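Local coordinates for protein nitrilotriacetate monooxygenase component B (Bacillus cereus ATCC 14579, PDB 3BPK) that probably serves as the FMN-binding, flavin reductase-like component of a monooxygenase system, at residues B[115-124]-B[129-139]; B[26-34]-B[43-51]. All coordinates share one frame; numbering follows the deposited sequence. Where two conformers were deposited one is given.

Contact 1 (B[115-124]-B[129-139])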
ATOM      1  N   LYS B 115       6.881  16.152  20.627  1.00 21.25           N
ATOM      2  CA  LYS B 115       7.097  15.635  21.995  1.00 20.61           C
ATOM      3  C   LYS B 115       7.264  14.109  21.959  1.00 20.45           C
ATOM      4  O   LYS B 115       6.949  13.412  22.941  1.00 23.29           O
ATOM      5  CB  LYS B 115       5.975  16.083  22.967  1.00 21.37           C
ATOM      6  CG  LYS B 115       5.854  17.606  23.026  1.00 22.17           C
ATOM      7  CD  LYS B 115       4.944  18.049  24.141  1.00 26.21           C
ATOM      8  CE  LYS B 115       4.776  19.551  24.124  1.00 28.73           C
ATOM      9  NZ  LYS B 115       3.476  19.830  23.515  1.00 35.02           N
ATOM     10  N   LEU B 116       7.793  13.603  20.841  1.00 18.99           N
ATOM     11  CA  LEU B 116       8.082  12.171  20.717  1.00 18.17           C
ATOM     12  C   LEU B 116       9.516  11.918  21.160  1.00 18.68           C
ATOM     13  O   LEU B 116      10.305  12.869  21.327  1.00 20.08           O
ATOM     14  CB  LEU B 116       7.863  11.736  19.262  1.00 18.01           C
ATOM     15  CG  LEU B 116       6.394  11.698  18.817  1.00 17.80           C
ATOM     16  CD1 LEU B 116       6.344  11.518  17.294  1.00 21.53           C
ATOM     17  CD2 LEU B 116       5.545  10.596  19.506  1.00 20.02           C
ATOM     18  N   THR B 117       9.858  10.652  21.371  1.00 18.39           N
ATOM     19  CA  THR B 117      11.106  10.312  22.074  1.00 19.51           C
ATOM     20  C   THR B 117      12.015   9.437  21.229  1.00 19.07           C
ATOM     21  O   THR B 117      11.665   8.275  20.949  1.00 19.52           O
ATOM     22  CB  THR B 117      10.733   9.505  23.342  1.00 20.16           C
ATOM     23  OG1 THR B 117       9.737  10.212  24.084  1.00 22.41           O
ATOM     24  CG2 THR B 117      11.946   9.216  24.222  1.00 21.02           C
ATOM     25  N   PRO B 118      13.177   9.974  20.822  1.00 19.05           N
ATOM     26  CA  PRO B 118      14.091   9.150  20.007  1.00 19.53           C
ATOM     27  C   PRO B 118      14.536   7.891  20.754  1.00 19.10           C
ATOM     28  O   PRO B 118      14.750   7.908  21.967  1.00 20.19           O
ATOM     29  CB  PRO B 118      15.300  10.073  19.759  1.00 19.66           C
ATOM     30  CG  PRO B 118      14.773  11.437  19.979  1.00 20.60           C
ATOM     31  CD  PRO B 118      13.712  11.333  21.039  1.00 20.43           C
ATOM     32  N   ILE B 119      14.691   6.804  20.014  1.00 17.41           N
ATOM     33  CA  ILE B 119      15.265   5.577  20.548  1.00 17.78           C
ATOM     34  C   ILE B 119      16.250   5.029  19.517  1.00 18.83           C
ATOM     35  O   ILE B 119      15.922   4.852  18.340  1.00 17.89           O
ATOM     36  CB  ILE B 119      14.150   4.562  20.924  1.00 17.97           C
ATOM     37  CG1 ILE B 119      14.715   3.324  21.605  1.00 21.60           C
ATOM     38  CG2 ILE B 119      13.290   4.147  19.700  1.00 18.67           C
ATOM     39  CD1 ILE B 119      13.676   2.566  22.433  1.00 24.63           C
ATOM     40  N   GLU B 120      17.477   4.798  19.954  1.00 19.98           N
ATOM     41  CA  GLU B 120      18.526   4.390  19.029  0.50 21.11           C
ATOM     42  C   GLU B 120      18.234   3.012  18.434  1.00 19.94           C
ATOM     43  O   GLU B 120      17.661   2.132  19.096  1.00 21.31           O
ATOM     44  CB  GLU B 120      19.911   4.437  19.697  0.50 21.73           C
ATOM     45  CG  GLU B 120      20.655   5.749  19.444  0.50 23.61           C
ATOM     46  CD  GLU B 120      21.921   5.901  20.293  0.50 24.44           C
ATOM     47  OE1 GLU B 120      22.359   4.892  20.898  0.50 29.50           O
ATOM     48  OE2 GLU B 120      22.466   7.031  20.355  0.50 28.56           O
ATOM     49  N   SER B 121      18.597   2.849  17.160  1.00 19.02           N
ATOM     50  CA  SER B 121      18.430   1.588  16.438  1.00 18.03           C
ATOM     51  C   SER B 121      19.640   0.673  16.678  1.00 18.64           C
ATOM     52  O   SER B 121      20.737   1.164  17.037  1.00 21.05           O
ATOM     53  CB  SER B 121      18.299   1.869  14.933  1.00 17.29           C
ATOM     54  OG  SER B 121      17.022   2.431  14.678  1.00 17.35           O
ATOM     55  N   GLU B 122      19.433  -0.635  16.486  1.00 18.96           N
ATOM     56  CA  GLU B 122      20.449  -1.663  16.768  1.00 20.67           C
ATOM     57  C   GLU B 122      21.390  -1.905  15.579  1.00 20.98           C
ATOM     58  O   GLU B 122      22.619  -2.075  15.773  1.00 22.05           O
ATOM     59  CB  GLU B 122      19.753  -2.990  17.123  1.00 20.66           C
ATOM     60  CG  GLU B 122      18.986  -2.943  18.440  1.00 23.41           C
ATOM     61  CD  GLU B 122      18.172  -4.215  18.713  1.00 23.77           C
ATOM     62  OE1 GLU B 122      18.368  -5.209  17.999  1.00 33.26           O
ATOM     63  OE2 GLU B 122      17.378  -4.222  19.649  1.00 27.50           O
ATOM     64  N   VAL B 123      20.835  -1.893  14.357  1.00 20.23           N
ATOM     65  CA  VAL B 123      21.586  -2.247  13.147  1.00 20.36           C
ATOM     66  C   VAL B 123      21.928  -0.986  12.374  1.00 20.85           C
ATOM     67  O   VAL B 123      23.065  -0.787  11.954  1.00 23.74           O
ATOM     68  CB  VAL B 123      20.785  -3.241  12.223  1.00 20.77           C
ATOM     69  CG1 VAL B 123      21.551  -3.539  10.955  1.00 22.43           C
ATOM     70  CG2 VAL B 123      20.421  -4.514  12.964  1.00 22.13           C
ATOM     71  N   ILE B 124      20.946  -0.108  12.211  1.00 19.01           N
ATOM     72  CA  ILE B 124      21.166   1.124  11.449  1.00 18.36           C
ATOM     73  C   ILE B 124      21.450   2.271  12.404  1.00 19.29           C
ATOM     74  O   ILE B 124      21.316   2.106  13.624  1.00 20.10           O
ATOM     75  CB  ILE B 124      19.930   1.445  10.541  1.00 17.04           C
ATOM     76  CG1 ILE B 124      18.650   1.670  11.370  1.00 17.76           C
ATOM     77  CG2 ILE B 124      19.717   0.320   9.518  1.00 17.41           C
ATOM     78  CD1 ILE B 124      17.468   2.128  10.496  1.00 16.93           C
ATOM     79  N   VAL B 129      11.258   6.206  17.164  1.00 15.71           N
ATOM     80  CA  VAL B 129      10.594   6.782  18.328  1.00 16.38           C
ATOM     81  C   VAL B 129      10.090   5.689  19.270  1.00 16.50           C
ATOM     82  O   VAL B 129       9.566   4.664  18.833  1.00 16.47           O
ATOM     83  CB  VAL B 129       9.464   7.767  17.948  1.00 17.10           C
ATOM     84  CG1 VAL B 129      10.033   8.942  17.128  1.00 17.34           C
ATOM     85  CG2 VAL B 129       8.291   7.087  17.200  1.00 16.83           C
ATOM     86  N   LYS B 130      10.223   5.945  20.574  1.00 16.64           N
ATOM     87  CA  LYS B 130       9.828   4.999  21.592  1.00 17.87           C
ATOM     88  C   LYS B 130       8.316   4.757  21.653  1.00 17.49           C
ATOM     89  O   LYS B 130       7.883   3.662  22.017  1.00 18.37           O
ATOM     90  CB  LYS B 130      10.336   5.527  22.958  1.00 19.14           C
ATOM     91  CG  LYS B 130      10.100   4.592  24.100  1.00 23.75           C
ATOM     92  CD  LYS B 130      10.650   5.250  25.386  1.00 26.93           C
ATOM     93  CE  LYS B 130      10.176   4.526  26.644  1.00 32.09           C
ATOM     94  NZ  LYS B 130      10.937   3.266  26.684  1.00 36.00           N
ATOM     95  N   GLU B 131       7.521   5.778  21.275  1.00 17.47           N
ATOM     96  CA  GLU B 131       6.075   5.705  21.371  1.00 17.60           C
ATOM     97  C   GLU B 131       5.436   4.616  20.483  1.00 17.31           C
ATOM     98  O   GLU B 131       4.334   4.129  20.805  1.00 19.21           O
ATOM     99  CB  GLU B 131       5.438   7.058  21.057  1.00 17.78           C
ATOM    100  CG  GLU B 131       5.655   8.147  22.151  1.00 20.08           C
ATOM    101  CD  GLU B 131       7.040   8.785  22.189  1.00 20.45           C
ATOM    102  OE1 GLU B 131       7.868   8.546  21.293  1.00 20.00           O
ATOM    103  OE2 GLU B 131       7.285   9.556  23.163  1.00 22.82           O
ATOM    104  N   ALA B 132       6.103   4.218  19.385  1.00 16.20           N
ATOM    105  CA  ALA B 132       5.547   3.146  18.547  1.00 15.85           C
ATOM    106  C   ALA B 132       5.557   1.796  19.248  1.00 16.12           C
ATOM    107  O   ALA B 132       6.510   1.483  19.992  1.00 17.12           O
ATOM    108  CB  ALA B 132       6.345   3.038  17.247  1.00 16.89           C
ATOM    109  N   ASN B 133       4.518   0.990  18.992  1.00 16.04           N
ATOM    110  CA  ASN B 133       4.445  -0.375  19.490  0.60 15.77           C
ATOM    111  C   ASN B 133       5.103  -1.382  18.516  1.00 15.46           C
ATOM    112  O   ASN B 133       5.462  -2.489  18.897  1.00 16.73           O
ATOM    113  CB  ASN B 133       2.980  -0.727  19.795  0.60 17.20           C
ATOM    114  CG  ASN B 133       2.430   0.079  20.983  0.60 18.37           C
ATOM    115  OD1 ASN B 133       2.650  -0.303  22.132  0.60 22.32           O
ATOM    116  ND2 ASN B 133       1.729   1.192  20.712  0.60 20.43           N
ATOM    117  N   ILE B 134       5.216  -1.004  17.236  1.00 14.31           N
ATOM    118  CA  ILE B 134       5.935  -1.841  16.279  1.00 14.64           C
ATOM    119  C   ILE B 134       6.734  -0.892  15.413  1.00 14.63           C
ATOM    120  O   ILE B 134       6.207   0.122  14.901  1.00 14.84           O
ATOM    121  CB  ILE B 134       4.989  -2.679  15.359  1.00 14.80           C
ATOM    122  CG1 ILE B 134       4.077  -3.615  16.178  1.00 15.47           C
ATOM    123  CG2 ILE B 134       5.841  -3.493  14.293  1.00 14.53           C
ATOM    124  CD1 ILE B 134       3.025  -4.354  15.333  1.00 16.30           C
ATOM    125  N   ARG B 135       8.020  -1.174  15.297  1.00 14.58           N
ATOM    126  CA  ARG B 135       8.839  -0.442  14.338  1.00 16.52           C
ATOM    127  C   ARG B 135       9.857  -1.328  13.667  1.00 16.29           C
ATOM    128  O   ARG B 135      10.244  -2.395  14.187  1.00 16.94           O
ATOM    129  CB  ARG B 135       9.467   0.771  14.981  1.00 17.67           C
ATOM    130  CG  ARG B 135      10.639   0.479  15.900  1.00 17.13           C
ATOM    131  CD  ARG B 135      11.193   1.786  16.515  1.00 17.24           C
ATOM    132  NE  ARG B 135      12.488   1.500  17.115  1.00 20.35           N
ATOM    133  CZ  ARG B 135      12.671   0.885  18.291  1.00 20.52           C
ATOM    134  NH1 ARG B 135      11.652   0.556  19.077  1.00 21.31           N
ATOM    135  NH2 ARG B 135      13.905   0.615  18.672  1.00 21.09           N
HETATM  136  N   MSE B 136      10.286  -0.887  12.492  1.00 14.62           N
HETATM  137  CA  MSE B 136      11.144  -1.694  11.637  1.00 15.15           C
HETATM  138  C   MSE B 136      12.312  -0.866  11.175  1.00 14.94           C
HETATM  139  O   MSE B 136      12.127   0.171  10.535  1.00 14.66           O
HETATM  140  CB  MSE B 136      10.339  -2.122  10.399  1.00 15.90           C
HETATM  141  CG  MSE B 136       9.224  -3.151  10.761  1.00 17.83           C
HETATM  142 SE   MSE B 136       7.941  -3.379   9.318  0.70 18.70          SE
HETATM  143  CE  MSE B 136       6.939  -1.766   9.713  1.00 21.98           C
ATOM    144  N   GLU B 137      13.516  -1.327  11.497  1.00 14.90           N
ATOM    145  CA  GLU B 137      14.720  -0.662  10.993  1.00 14.48           C
ATOM    146  C   GLU B 137      14.862  -1.113   9.566  1.00 15.11           C
ATOM    147  O   GLU B 137      14.821  -2.337   9.284  1.00 14.52           O
ATOM    148  CB  GLU B 137      15.960  -1.095  11.772  1.00 16.24           C
ATOM    149  CG  GLU B 137      15.902  -0.743  13.252  1.00 15.31           C
ATOM    150  CD  GLU B 137      17.139  -1.201  14.025  1.00 17.36           C
ATOM    151  OE1 GLU B 137      18.225  -1.312  13.412  1.00 18.48           O
ATOM    152  OE2 GLU B 137      16.998  -1.394  15.253  1.00 18.15           O
ATOM    153  N   CYS B 138      15.003  -0.125   8.669  1.00 13.76           N
ATOM    154  CA  CYS B 138      15.153  -0.455   7.243  1.00 14.15           C
ATOM    155  C   CYS B 138      16.444   0.050   6.620  1.00 14.84           C
ATOM    156  O   CYS B 138      16.949   1.141   6.976  1.00 15.27           O
ATOM    157  CB  CYS B 138      14.010   0.143   6.446  1.00 15.01           C
ATOM    158  SG  CYS B 138      12.397  -0.580   6.874  1.00 16.96           S
ATOM    159  N   VAL B 139      16.946  -0.739   5.668  1.00 14.45           N
ATOM    160  CA  VAL B 139      17.952  -0.207   4.743  1.00 15.10           C
ATOM    161  C   VAL B 139      17.264   0.030   3.389  1.00 15.74           C
ATOM    162  O   VAL B 139      16.277  -0.645   3.017  1.00 15.76           O
ATOM    163  CB  VAL B 139      19.196  -1.124   4.583  1.00 16.00           C
ATOM    164  CG1 VAL B 139      19.920  -1.291   5.927  1.00 15.81           C
ATOM    165  CG2 VAL B 139      18.781  -2.489   4.010  1.00 17.32           C
TER
HETATM  166  O   HOH W   1       4.674  11.460  23.469  1.00 47.07           O
HETATM  167  O   HOH W   2      15.144   2.482  16.566  1.00 20.71           O
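Two glutamates of segment 129-139, E131 and E137, grip backbone N-H groups of segment 115-124, a case of carboxylates pinning a surface loop to the flavin reductase-like barrel. The extended chain of E137 (chi2 179°) reaches out from strand 134-146 and sets its carboxylate against the loop from S121 to I124. E137 OE2 accepts E122 N at 2.8 Å, the donor 30° out of the carboxylate plane; E137 OE1 accepts V123 N on its syn lone pair at 2.8 Å and I124 N, at 3.2 Å, nearly along the C-O axis. H166 NE2 also bonds to OE2. E131 is instead bent at chi2 (76°), which folds its carboxylate back against L116 CD2 and onto T117: both oxygens are met on their syn sides, OE1 by T117 N and OE2 by T117 OG1 at 2.7 Å. Where P118 bridges V129, K130 N bonds to T117 O as the 129-132 type I turn begins. Between the two carboxylates, I119 lays CG2 over the centre of one face of the R135 guanidinium, 3.6 Å above its plane. S121 OG, bonded to V126 O, also accepts from a water that donates to I119 O and takes R135 NE at 2.9 Å.

Contact 2 (B[26-34]-B[43-51])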
ATOM      1  N   ILE B  26      -8.909   2.705  -0.250  1.00 15.72           N
ATOM      2  CA  ILE B  26      -9.044   2.883   1.197  1.00 16.51           C
ATOM      3  C   ILE B  26      -9.435   1.550   1.820  1.00 17.34           C
ATOM      4  O   ILE B  26      -9.965   0.672   1.126  1.00 18.38           O
ATOM      5  CB  ILE B  26     -10.130   3.931   1.530  1.00 15.73           C
ATOM      6  CG1 ILE B  26     -11.473   3.553   0.864  1.00 17.22           C
ATOM      7  CG2 ILE B  26      -9.699   5.346   1.109  1.00 17.01           C
ATOM      8  CD1 ILE B  26     -12.700   4.257   1.530  1.00 17.84           C
ATOM      9  N   PRO B  27      -9.140   1.363   3.120  1.00 17.45           N
ATOM     10  CA  PRO B  27      -8.347   2.253   3.988  1.00 17.37           C
ATOM     11  C   PRO B  27      -6.872   2.024   3.686  1.00 16.81           C
ATOM     12  O   PRO B  27      -6.503   0.954   3.170  1.00 18.41           O
ATOM     13  CB  PRO B  27      -8.678   1.729   5.400  1.00 18.46           C
ATOM     14  CG  PRO B  27      -8.867   0.261   5.171  1.00 19.04           C
ATOM     15  CD  PRO B  27      -9.559   0.133   3.829  1.00 17.96           C
ATOM     16  N   ARG B  28      -6.029   3.018   3.960  1.00 14.17           N
ATOM     17  CA  ARG B  28      -4.578   2.848   3.712  1.00 13.47           C
ATOM     18  C   ARG B  28      -3.792   2.837   5.041  1.00 14.18           C
ATOM     19  O   ARG B  28      -4.005   3.698   5.887  1.00 15.45           O
ATOM     20  CB  ARG B  28      -4.013   3.992   2.854  1.00 13.54           C
ATOM     21  CG  ARG B  28      -4.661   3.992   1.460  1.00 13.43           C
ATOM     22  CD  ARG B  28      -4.069   5.081   0.564  1.00 13.74           C
ATOM     23  NE  ARG B  28      -4.172   6.446   1.074  1.00 14.41           N
ATOM     24  CZ  ARG B  28      -5.318   7.159   1.081  1.00 14.53           C
ATOM     25  NH1 ARG B  28      -6.447   6.640   0.601  1.00 15.18           N
ATOM     26  NH2 ARG B  28      -5.336   8.410   1.540  1.00 16.20           N
ATOM     27  N   PRO B  29      -2.876   1.891   5.200  1.00 13.64           N
ATOM     28  CA  PRO B  29      -2.070   1.887   6.426  1.00 13.63           C
ATOM     29  C   PRO B  29      -1.103   3.065   6.378  1.00 14.09           C
ATOM     30  O   PRO B  29      -0.682   3.473   5.286  1.00 14.79           O
ATOM     31  CB  PRO B  29      -1.323   0.552   6.363  1.00 13.67           C
ATOM     32  CG  PRO B  29      -1.234   0.236   4.902  1.00 13.84           C
ATOM     33  CD  PRO B  29      -2.520   0.790   4.276  1.00 13.78           C
ATOM     34  N   VAL B  30      -0.696   3.556   7.546  1.00 14.32           N
ATOM     35  CA  VAL B  30       0.108   4.788   7.586  1.00 14.60           C
ATOM     36  C   VAL B  30       1.485   4.502   8.176  1.00 14.75           C
ATOM     37  O   VAL B  30       1.590   4.081   9.356  1.00 15.23           O
ATOM     38  CB  VAL B  30      -0.627   5.905   8.439  1.00 14.93           C
ATOM     39  CG1 VAL B  30       0.171   7.204   8.517  1.00 17.23           C
ATOM     40  CG2 VAL B  30      -2.017   6.218   7.827  1.00 15.54           C
ATOM     41  N   ALA B  31       2.516   4.701   7.356  1.00 14.31           N
ATOM     42  CA  ALA B  31       3.901   4.540   7.820  1.00 13.15           C
ATOM     43  C   ALA B  31       4.347   5.837   8.483  1.00 13.79           C
ATOM     44  O   ALA B  31       4.297   6.905   7.856  1.00 15.00           O
ATOM     45  CB  ALA B  31       4.838   4.210   6.650  1.00 15.07           C
ATOM     46  N   PHE B  32       4.828   5.759   9.731  1.00 13.55           N
ATOM     47  CA  PHE B  32       5.430   6.943  10.341  1.00 13.53           C
ATOM     48  C   PHE B  32       6.929   6.731  10.197  1.00 13.21           C
ATOM     49  O   PHE B  32       7.480   5.769  10.770  1.00 13.74           O
ATOM     50  CB  PHE B  32       5.036   7.088  11.799  1.00 14.05           C
ATOM     51  CG  PHE B  32       5.663   8.256  12.439  1.00 16.06           C
ATOM     52  CD1 PHE B  32       5.379   9.538  11.974  1.00 16.76           C
ATOM     53  CD2 PHE B  32       6.546   8.091  13.531  1.00 19.04           C
ATOM     54  CE1 PHE B  32       5.987  10.650  12.554  1.00 18.27           C
ATOM     55  CE2 PHE B  32       7.148   9.194  14.105  1.00 19.66           C
ATOM     56  CZ  PHE B  32       6.860  10.474  13.636  1.00 19.72           C
ATOM     57  N   VAL B  33       7.564   7.576   9.386  1.00 12.60           N
ATOM     58  CA  VAL B  33       8.947   7.290   8.942  1.00 13.22           C
ATOM     59  C   VAL B  33       9.922   8.315   9.499  1.00 14.13           C
ATOM     60  O   VAL B  33       9.718   9.534   9.309  1.00 13.94           O
ATOM     61  CB  VAL B  33       9.048   7.345   7.400  1.00 12.93           C
ATOM     62  CG1 VAL B  33      10.496   7.055   6.926  1.00 14.64           C
ATOM     63  CG2 VAL B  33       8.112   6.301   6.757  1.00 13.43           C
ATOM     64  N   THR B  34      10.978   7.824  10.171  1.00 14.05           N
ATOM     65  CA  THR B  34      12.049   8.719  10.652  1.00 13.42           C
ATOM     66  C   THR B  34      13.288   8.532   9.787  1.00 13.52           C
ATOM     67  O   THR B  34      13.566   7.438   9.253  1.00 15.20           O
ATOM     68  CB  THR B  34      12.424   8.514  12.143  1.00 13.56           C
ATOM     69  OG1 THR B  34      12.759   7.140  12.386  1.00 14.60           O
ATOM     70  CG2 THR B  34      11.264   8.932  13.018  1.00 14.71           C
ATOM     71  N   ASN B  43      14.260  13.778  11.311  1.00 17.13           N
ATOM     72  CA  ASN B  43      12.990  14.116  10.718  1.00 17.31           C
ATOM     73  C   ASN B  43      12.003  12.973  10.927  1.00 16.67           C
ATOM     74  O   ASN B  43      12.413  11.793  11.082  1.00 16.43           O
ATOM     75  CB  ASN B  43      13.153  14.343   9.202  1.00 17.07           C
ATOM     76  CG  ASN B  43      13.741  15.706   8.850  1.00 18.90           C
ATOM     77  OD1 ASN B  43      14.683  15.777   8.086  1.00 19.11           O
ATOM     78  ND2 ASN B  43      13.146  16.797   9.388  1.00 21.00           N
ATOM     79  N   GLY B  44      10.708  13.301  10.888  1.00 16.22           N
ATOM     80  CA  GLY B  44       9.643  12.279  10.914  1.00 16.13           C
ATOM     81  C   GLY B  44       8.442  12.818  10.184  1.00 16.62           C
ATOM     82  O   GLY B  44       8.129  14.023  10.246  1.00 17.91           O
ATOM     83  N   ALA B  45       7.762  11.904   9.495  1.00 14.95           N
ATOM     84  CA  ALA B  45       6.510  12.260   8.792  1.00 15.65           C
ATOM     85  C   ALA B  45       5.706  11.019   8.478  1.00 14.99           C
ATOM     86  O   ALA B  45       6.272   9.941   8.365  1.00 14.43           O
ATOM     87  CB  ALA B  45       6.819  13.009   7.522  1.00 16.09           C
ATOM     88  N   PRO B  46       4.368  11.163   8.389  1.00 15.09           N
ATOM     89  CA  PRO B  46       3.504  10.061   8.036  1.00 14.48           C
ATOM     90  C   PRO B  46       3.291   9.975   6.523  1.00 13.57           C
ATOM     91  O   PRO B  46       3.163  11.013   5.845  1.00 15.34           O
ATOM     92  CB  PRO B  46       2.167  10.441   8.715  1.00 15.44           C
ATOM     93  CG  PRO B  46       2.182  11.943   8.698  1.00 16.82           C
ATOM     94  CD  PRO B  46       3.606  12.377   8.767  1.00 16.06           C
ATOM     95  N   TYR B  47       3.185   8.734   6.038  1.00 12.88           N
ATOM     96  CA  TYR B  47       2.964   8.434   4.612  1.00 13.62           C
ATOM     97  C   TYR B  47       1.951   7.309   4.492  1.00 14.12           C
ATOM     98  O   TYR B  47       2.232   6.198   4.971  1.00 15.19           O
ATOM     99  CB  TYR B  47       4.282   7.978   3.943  1.00 15.14           C
ATOM    100  CG  TYR B  47       5.311   9.079   3.989  1.00 15.63           C
ATOM    101  CD1 TYR B  47       5.267  10.129   3.056  1.00 16.22           C
ATOM    102  CD2 TYR B  47       6.262   9.158   5.022  1.00 18.14           C
ATOM    103  CE1 TYR B  47       6.172  11.185   3.101  1.00 16.33           C
ATOM    104  CE2 TYR B  47       7.172  10.225   5.076  1.00 18.81           C
ATOM    105  CZ  TYR B  47       7.126  11.228   4.124  1.00 16.75           C
ATOM    106  OH  TYR B  47       7.999  12.297   4.207  1.00 18.87           O
ATOM    107  N   SER B  48       0.792   7.561   3.856  1.00 13.66           N
ATOM    108  CA  SER B  48      -0.185   6.502   3.713  1.00 14.01           C
ATOM    109  C   SER B  48      -0.019   5.669   2.436  1.00 13.42           C
ATOM    110  O   SER B  48      -0.759   4.691   2.245  1.00 14.37           O
ATOM    111  CB  SER B  48      -1.613   7.052   3.805  1.00 15.21           C
ATOM    112  OG  SER B  48      -1.969   7.712   2.579  1.00 14.92           O
ATOM    113  N   TYR B  49       0.943   6.049   1.569  1.00 12.59           N
ATOM    114  CA  TYR B  49       1.170   5.250   0.347  1.00 12.77           C
ATOM    115  C   TYR B  49       2.212   4.197   0.705  1.00 12.25           C
ATOM    116  O   TYR B  49       3.366   4.240   0.279  1.00 13.18           O
ATOM    117  CB  TYR B  49       1.610   6.084  -0.861  1.00 12.42           C
ATOM    118  CG  TYR B  49       0.656   7.144  -1.330  1.00 13.92           C
ATOM    119  CD1 TYR B  49      -0.583   7.396  -0.711  1.00 13.15           C
ATOM    120  CD2 TYR B  49       1.038   7.960  -2.390  1.00 16.24           C
ATOM    121  CE1 TYR B  49      -1.401   8.437  -1.156  1.00 13.59           C
ATOM    122  CE2 TYR B  49       0.213   8.975  -2.850  1.00 17.65           C
ATOM    123  CZ  TYR B  49      -0.991   9.198  -2.246  1.00 14.99           C
ATOM    124  OH  TYR B  49      -1.834  10.215  -2.697  1.00 18.06           O
ATOM    125  N   PHE B  50       1.763   3.242   1.519  1.00 12.88           N
ATOM    126  CA  PHE B  50       2.630   2.314   2.257  1.00 13.05           C
ATOM    127  C   PHE B  50       2.075   0.888   2.110  1.00 12.74           C
ATOM    128  O   PHE B  50       0.870   0.643   2.264  1.00 13.12           O
ATOM    129  CB  PHE B  50       2.490   2.712   3.736  1.00 13.57           C
ATOM    130  CG  PHE B  50       3.125   1.775   4.745  1.00 12.41           C
ATOM    131  CD1 PHE B  50       4.396   1.216   4.549  1.00 13.03           C
ATOM    132  CD2 PHE B  50       2.462   1.562   5.956  1.00 13.02           C
ATOM    133  CE1 PHE B  50       4.976   0.418   5.566  1.00 12.30           C
ATOM    134  CE2 PHE B  50       3.035   0.790   6.959  1.00 12.78           C
ATOM    135  CZ  PHE B  50       4.282   0.233   6.768  1.00 14.21           C
ATOM    136  N   ASN B  51       2.961  -0.067   1.842  1.00 12.29           N
ATOM    137  CA  ASN B  51       2.505  -1.459   1.923  1.00 11.59           C
ATOM    138  C   ASN B  51       3.680  -2.414   1.980  1.00 11.85           C
ATOM    139  O   ASN B  51       4.861  -2.006   1.945  1.00 12.69           O
ATOM    140  CB  ASN B  51       1.543  -1.830   0.769  1.00 10.92           C
ATOM    141  CG  ASN B  51       0.410  -2.755   1.218  1.00 12.22           C
ATOM    142  OD1 ASN B  51       0.654  -3.745   1.892  1.00 14.50           O
ATOM    143  ND2 ASN B  51      -0.846  -2.417   0.876  1.00 12.04           N
TER
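A methyl group sits squarely on a phenyl ring across the broken end of a beta hairpin: A31 CB lies 3.5 Å from the centroid of the F50 ring, a CH-pi contact only 11° off the normal. Strands 28-36 and 42-54 form this antiparallel hairpin in the main sheet, and paired N-H...O bonds join A31 to Y47 and V33 to A45. Beyond Y47 the regular pairing stops, and an inverse gamma turn centred on Y49 redirects the chain. With CG anti to the backbone N (chi1 171°), F50 turns one face of its ring to A31 CB, while P29 CB approaches F50 CD2 at 3.9 Å. V33 CG2 meets Y47 CD2 at 3.8 Å on the face shared with A31, the two side chains crossing at about a right angle. V30 CG1 and P46 CB, 3.8 Å apart, belong to side chains lying side by side and pointing the same way; the F32 ring turns its edge to P46 N. The R28 guanidinium has several outside partners, NH1 bonding to I25 O and T22 O and NH2 to L188 O. The R28 chain bends at chi3 (-58°), directing NE at S48 OG, which lies 3.0 Å from NE in the guanidinium plane.

How the contacts relate
Contacts 1 and 2 illustrate how a sheet-based domain joins a buried hairpin to a peripheral loop. Their centres are about 15 Å apart; the centre of contact 2 lies about 2 Å from that of the chain, the centre of contact 1 about 14 Å. They follow one another in sequence, yet meet directly at the F32 ring: L116 CD1 comes to 3.8 Å from F32 CZ, and V129 CG2 to 3.9 Å from F32 CE2. Strand 83-88 lies between strands 28-36 and 134-146 in the same sheet, and H87 bonds to both F32 O and V129 N. Both contacts also reach the second subunit, through E122 to S6 of the second subunit and through F50 O to N51 ND2 of the second subunit, and reciprocally.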